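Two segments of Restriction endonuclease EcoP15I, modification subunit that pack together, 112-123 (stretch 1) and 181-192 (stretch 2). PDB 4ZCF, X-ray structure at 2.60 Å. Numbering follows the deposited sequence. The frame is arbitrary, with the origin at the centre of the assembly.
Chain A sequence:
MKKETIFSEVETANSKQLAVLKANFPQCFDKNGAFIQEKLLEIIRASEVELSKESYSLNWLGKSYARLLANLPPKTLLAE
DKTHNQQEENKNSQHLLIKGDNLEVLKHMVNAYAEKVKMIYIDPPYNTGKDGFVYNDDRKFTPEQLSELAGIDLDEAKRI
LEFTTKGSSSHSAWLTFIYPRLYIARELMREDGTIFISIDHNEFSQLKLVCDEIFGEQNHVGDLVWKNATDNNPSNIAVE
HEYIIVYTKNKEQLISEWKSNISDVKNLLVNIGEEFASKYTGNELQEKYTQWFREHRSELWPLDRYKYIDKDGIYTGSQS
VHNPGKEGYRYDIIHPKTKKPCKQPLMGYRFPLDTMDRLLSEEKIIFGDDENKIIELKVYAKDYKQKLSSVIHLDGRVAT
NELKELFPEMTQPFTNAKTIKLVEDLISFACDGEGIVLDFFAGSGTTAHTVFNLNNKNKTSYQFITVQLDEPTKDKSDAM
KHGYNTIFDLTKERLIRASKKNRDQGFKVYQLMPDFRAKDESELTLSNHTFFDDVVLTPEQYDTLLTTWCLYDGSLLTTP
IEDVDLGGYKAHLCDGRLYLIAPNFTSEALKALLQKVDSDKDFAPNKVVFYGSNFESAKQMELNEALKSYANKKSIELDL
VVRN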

# COMPACT_ATOMS: atom_id res chain seq x y z
N ALA A 112 -11.04 17.22 -8.32
CA ALA A 112 -10.29 18.28 -7.65
C ALA A 112 -9.21 17.81 -6.66
O ALA A 112 -8.18 18.46 -6.56
CB ALA A 112 -11.26 19.26 -6.96
N TYR A 113 -9.47 16.68 -5.97
CA TYR A 113 -8.66 16.10 -4.89
C TYR A 113 -7.81 14.89 -5.20
O TYR A 113 -7.09 14.43 -4.31
CB TYR A 113 -9.51 15.89 -3.62
CG TYR A 113 -9.99 17.21 -3.07
CD1 TYR A 113 -9.21 17.95 -2.20
CD2 TYR A 113 -11.19 17.78 -3.52
CE1 TYR A 113 -9.63 19.19 -1.73
CE2 TYR A 113 -11.60 19.03 -3.09
CZ TYR A 113 -10.83 19.73 -2.18
OH TYR A 113 -11.26 20.94 -1.71
N ALA A 114 -7.93 14.29 -6.35
CA ALA A 114 -6.93 13.36 -6.78
C ALA A 114 -5.72 14.14 -7.19
O ALA A 114 -5.88 15.17 -7.77
CB ALA A 114 -7.45 12.56 -7.93
N GLU A 115 -4.52 13.66 -6.97
CA GLU A 115 -4.06 13.01 -5.77
C GLU A 115 -3.47 14.09 -4.91
O GLU A 115 -2.37 14.50 -5.12
CB GLU A 115 -2.93 12.06 -6.15
CG GLU A 115 -2.97 11.50 -7.58
CD GLU A 115 -1.67 10.88 -8.07
OE1 GLU A 115 -0.67 11.58 -8.20
OE2 GLU A 115 -1.66 9.69 -8.39
N LYS A 116 -4.21 14.55 -3.91
CA LYS A 116 -3.82 15.73 -3.15
C LYS A 116 -3.80 15.57 -1.66
O LYS A 116 -3.27 16.46 -0.98
CB LYS A 116 -4.71 16.93 -3.52
CG LYS A 116 -4.72 17.26 -4.99
CD LYS A 116 -4.38 18.70 -5.27
CE LYS A 116 -4.25 18.93 -6.76
NZ LYS A 116 -5.48 18.47 -7.50
N VAL A 117 -4.41 14.47 -1.13
CA VAL A 117 -4.51 14.11 0.29
C VAL A 117 -3.20 13.48 0.78
O VAL A 117 -2.72 12.53 0.16
CB VAL A 117 -5.74 13.19 0.55
CG1 VAL A 117 -5.97 12.95 2.04
CG2 VAL A 117 -7.00 13.77 -0.08
N LYS A 118 -2.61 14.00 1.88
CA LYS A 118 -1.36 13.46 2.44
C LYS A 118 -1.64 12.30 3.38
O LYS A 118 -0.82 11.40 3.51
CB LYS A 118 -0.57 14.54 3.21
CG LYS A 118 0.94 14.34 3.19
CD LYS A 118 1.65 15.40 4.02
CE LYS A 118 3.17 15.41 3.92
NZ LYS A 118 3.79 14.08 4.18
N MET A 119 -2.79 12.35 4.08
CA MET A 119 -3.15 11.31 5.04
C MET A 119 -4.63 11.10 5.11
O MET A 119 -5.40 12.06 5.10
CB MET A 119 -2.62 11.68 6.45
CG MET A 119 -2.63 10.52 7.43
SD MET A 119 -2.47 11.10 9.15
CE MET A 119 -3.50 9.99 9.96
N ILE A 120 -5.02 9.84 5.27
CA ILE A 120 -6.38 9.41 5.51
C ILE A 120 -6.39 8.64 6.80
O ILE A 120 -5.60 7.71 6.96
CB ILE A 120 -6.97 8.55 4.35
CG1 ILE A 120 -7.01 9.35 3.00
CG2 ILE A 120 -8.35 7.95 4.73
CD1 ILE A 120 -7.55 8.56 1.78
N TYR A 121 -7.24 9.06 7.75
CA TYR A 121 -7.50 8.31 8.97
C TYR A 121 -8.97 7.98 8.96
O TYR A 121 -9.77 8.87 8.77
CB TYR A 121 -7.14 9.06 10.28
CG TYR A 121 -7.59 8.24 11.48
CD1 TYR A 121 -6.96 7.03 11.80
CD2 TYR A 121 -8.75 8.57 12.18
CE1 TYR A 121 -7.43 6.22 12.82
CE2 TYR A 121 -9.25 7.73 13.17
CZ TYR A 121 -8.57 6.57 13.51
OH TYR A 121 -9.04 5.75 14.49
N ILE A 122 -9.33 6.73 9.15
CA ILE A 122 -10.74 6.33 9.21
C ILE A 122 -11.01 5.35 10.35
O ILE A 122 -10.19 4.50 10.64
CB ILE A 122 -11.41 5.85 7.87
CG1 ILE A 122 -10.58 4.82 7.10
CG2 ILE A 122 -11.86 7.02 7.01
CD1 ILE A 122 -11.48 3.85 6.24
N ASP A 123 -12.17 5.51 11.01
CA ASP A 123 -12.63 4.59 12.05
C ASP A 123 -13.93 3.98 11.51
O ASP A 123 -15.02 4.51 11.72
CB ASP A 123 -12.79 5.29 13.40
CG ASP A 123 -13.37 4.48 14.53
OD1 ASP A 123 -13.18 3.25 14.54
OD2 ASP A 123 -13.95 5.09 15.46
N ARG A 181 -15.35 2.36 -1.13
CA ARG A 181 -14.89 3.50 -0.34
C ARG A 181 -13.35 3.61 -0.33
O ARG A 181 -12.80 4.66 -0.69
CB ARG A 181 -15.51 3.43 1.05
CG ARG A 181 -17.01 3.75 1.00
CD ARG A 181 -17.81 3.13 2.11
NE ARG A 181 -19.20 3.58 2.08
CZ ARG A 181 -20.15 3.05 1.32
NH1 ARG A 181 -19.88 2.01 0.52
NH2 ARG A 181 -21.38 3.55 1.32
N LEU A 182 -12.66 2.48 -0.05
CA LEU A 182 -11.20 2.35 -0.06
C LEU A 182 -10.67 2.49 -1.47
O LEU A 182 -9.60 3.06 -1.66
CB LEU A 182 -10.80 0.97 0.48
CG LEU A 182 -11.04 0.69 1.99
CD1 LEU A 182 -10.44 -0.62 2.35
CD2 LEU A 182 -10.46 1.81 2.90
N TYR A 183 -11.43 1.98 -2.48
CA TYR A 183 -11.08 2.08 -3.88
C TYR A 183 -11.02 3.53 -4.33
O TYR A 183 -10.01 3.94 -4.90
CB TYR A 183 -12.03 1.23 -4.76
CG TYR A 183 -11.62 1.19 -6.22
CD1 TYR A 183 -10.71 0.24 -6.68
CD2 TYR A 183 -12.09 2.14 -7.12
CE1 TYR A 183 -10.31 0.22 -8.02
CE2 TYR A 183 -11.68 2.14 -8.45
CZ TYR A 183 -10.82 1.16 -8.91
OH TYR A 183 -10.43 1.16 -10.22
N ILE A 184 -12.08 4.32 -4.08
CA ILE A 184 -12.13 5.75 -4.44
C ILE A 184 -11.15 6.57 -3.64
O ILE A 184 -10.53 7.46 -4.21
CB ILE A 184 -13.58 6.39 -4.40
CG1 ILE A 184 -14.59 5.60 -5.30
CG2 ILE A 184 -13.55 7.90 -4.75
CD1 ILE A 184 -14.32 5.64 -6.86
N ALA A 185 -11.03 6.31 -2.32
CA ALA A 185 -10.10 7.01 -1.43
C ALA A 185 -8.69 6.92 -1.95
O ALA A 185 -8.01 7.95 -1.95
CB ALA A 185 -10.18 6.47 -0.01
N ARG A 186 -8.25 5.72 -2.46
CA ARG A 186 -6.88 5.54 -3.00
C ARG A 186 -6.51 6.59 -4.06
O ARG A 186 -5.38 7.09 -4.09
CB ARG A 186 -6.69 4.11 -3.55
CG ARG A 186 -5.25 3.76 -3.96
CD ARG A 186 -5.24 2.50 -4.79
NE ARG A 186 -3.90 2.06 -5.16
CZ ARG A 186 -3.27 2.44 -6.27
NH1 ARG A 186 -3.83 3.30 -7.11
NH2 ARG A 186 -2.05 1.97 -6.54
N GLU A 187 -7.49 6.95 -4.90
CA GLU A 187 -7.40 7.92 -5.97
C GLU A 187 -7.06 9.32 -5.46
O GLU A 187 -6.35 10.05 -6.15
CB GLU A 187 -8.71 7.96 -6.75
CG GLU A 187 -9.23 6.58 -7.20
CD GLU A 187 -10.29 6.57 -8.29
OE1 GLU A 187 -10.47 7.60 -8.97
OE2 GLU A 187 -10.91 5.50 -8.49
N LEU A 188 -7.53 9.68 -4.24
CA LEU A 188 -7.33 11.01 -3.64
C LEU A 188 -5.98 11.19 -3.00
O LEU A 188 -5.54 12.33 -2.78
CB LEU A 188 -8.43 11.31 -2.63
CG LEU A 188 -9.91 11.24 -3.11
CD1 LEU A 188 -10.82 11.78 -2.03
CD2 LEU A 188 -10.13 12.01 -4.44
N MET A 189 -5.31 10.06 -2.74
CA MET A 189 -4.02 9.99 -2.09
C MET A 189 -2.89 10.41 -2.96
O MET A 189 -2.70 9.87 -4.04
CB MET A 189 -3.76 8.56 -1.61
CG MET A 189 -4.60 8.16 -0.43
SD MET A 189 -4.46 6.42 0.04
CE MET A 189 -2.79 6.41 0.57
N ARG A 190 -2.06 11.31 -2.43
CA ARG A 190 -0.79 11.75 -3.02
C ARG A 190 0.10 10.48 -3.07
O ARG A 190 -0.07 9.57 -2.24
CB ARG A 190 -0.15 12.73 -2.05
CG ARG A 190 -0.08 14.18 -2.50
CD ARG A 190 0.16 15.14 -1.32
NE ARG A 190 1.52 15.05 -0.78
CZ ARG A 190 2.08 15.94 0.05
NH1 ARG A 190 1.38 17.00 0.46
NH2 ARG A 190 3.33 15.77 0.47
N GLU A 191 1.03 10.40 -4.02
CA GLU A 191 1.92 9.23 -4.14
C GLU A 191 2.70 8.95 -2.84
O GLU A 191 2.87 7.80 -2.46
CB GLU A 191 2.86 9.38 -5.33
CG GLU A 191 2.13 9.27 -6.66
CD GLU A 191 2.43 8.00 -7.43
OE1 GLU A 191 3.46 7.98 -8.15
OE2 GLU A 191 1.65 7.03 -7.29
N ASP A 192 3.10 10.01 -2.15
CA ASP A 192 3.85 9.98 -0.89
C ASP A 192 2.91 9.93 0.34
O ASP A 192 3.36 10.11 1.46
CB ASP A 192 4.79 11.22 -0.83
CG ASP A 192 4.13 12.59 -0.67
OD1 ASP A 192 2.89 12.70 -0.91
OD2 ASP A 192 4.83 13.54 -0.32
O HOH W 1 -1.91 17.50 1.05

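The two segments meet where the helix of 181-188 gives way to a short strand, and the polar core of the contact is a parallel β bridge between V117 and M189, whose CA atoms lie 4.8 Å apart. V117 makes both bridge hydrogen bonds through its backbone: V117 N donates to L188 O (2.9 Å, 168°), and V117 O accepts from R190 N (2.9 Å, 176°). Both are nearly linear, and their partners, L188 and R190, flank M189 in sequence, the pattern of a parallel bridge.

L188 O is the busiest acceptor. Besides V117 N, it receives K116 N at 2.8 Å, but with a more bent angle of 135°. The same amide also donates to Y113 O at 2.9 Å within its own segment, so K116 N is shared between two carbonyls. This common donor lies beside an otherwise unfavourable approach, since Y113 O and L188 O are both acceptors and stand 3.0 Å apart. CA-H...O contacts add to the surroundings of both oxygens, with L188 CA 3.5 Å from Y113 O and E115 CA 3.4 Å from L188 O. A third such contact places A114 CA 3.4 Å from E187 O. The chain makes these close approaches around the cis peptide bond that precedes E115.

The R190 side chain is held by its own segment. R190 NE bonds to D192 OD1 at 2.7 Å and R190 NH2 to D192 OD2 at 2.8 Å, a two-pronged salt bridge that satisfies both carboxylate oxygens. R190 NH1 is hydrogen-bonded elsewhere in the structure and also reaches a water weakly at 3.4 Å; that water donates to K116 O at 2.7 Å, linking the segments. With its guanidinium so engaged, R190 lies against K118, whose CG covers one face of the group. K118 NZ comes within 4.1 Å of R190 NH2, a like-charge approach, but this ammonium finds its hydrogen bond elsewhere. K116 NZ instead turns back along its own segment, donating to A112 O at 2.9 Å and weakly to A114 O at 3.3 Å.

E115 OE2 and E191 OE2 form a second like-charge pair, 4.4 Å apart, although E115 OE2 and E191 OE1 each have a hydrogen-bonding partner elsewhere.

Beside this polar network, packing is apolar. L188 CB meets V117 CG2 at 3.8 Å, while L188 CD2 lies 4.0 Å from Y113 CB. I120 points toward the other segment, its CD1 contacting M189 CG at 3.7 Å and A185 CB at 3.8 Å. Further along, I122 CD1 reaches L182 CD2 at 4.0 Å, extending the contact along the helix.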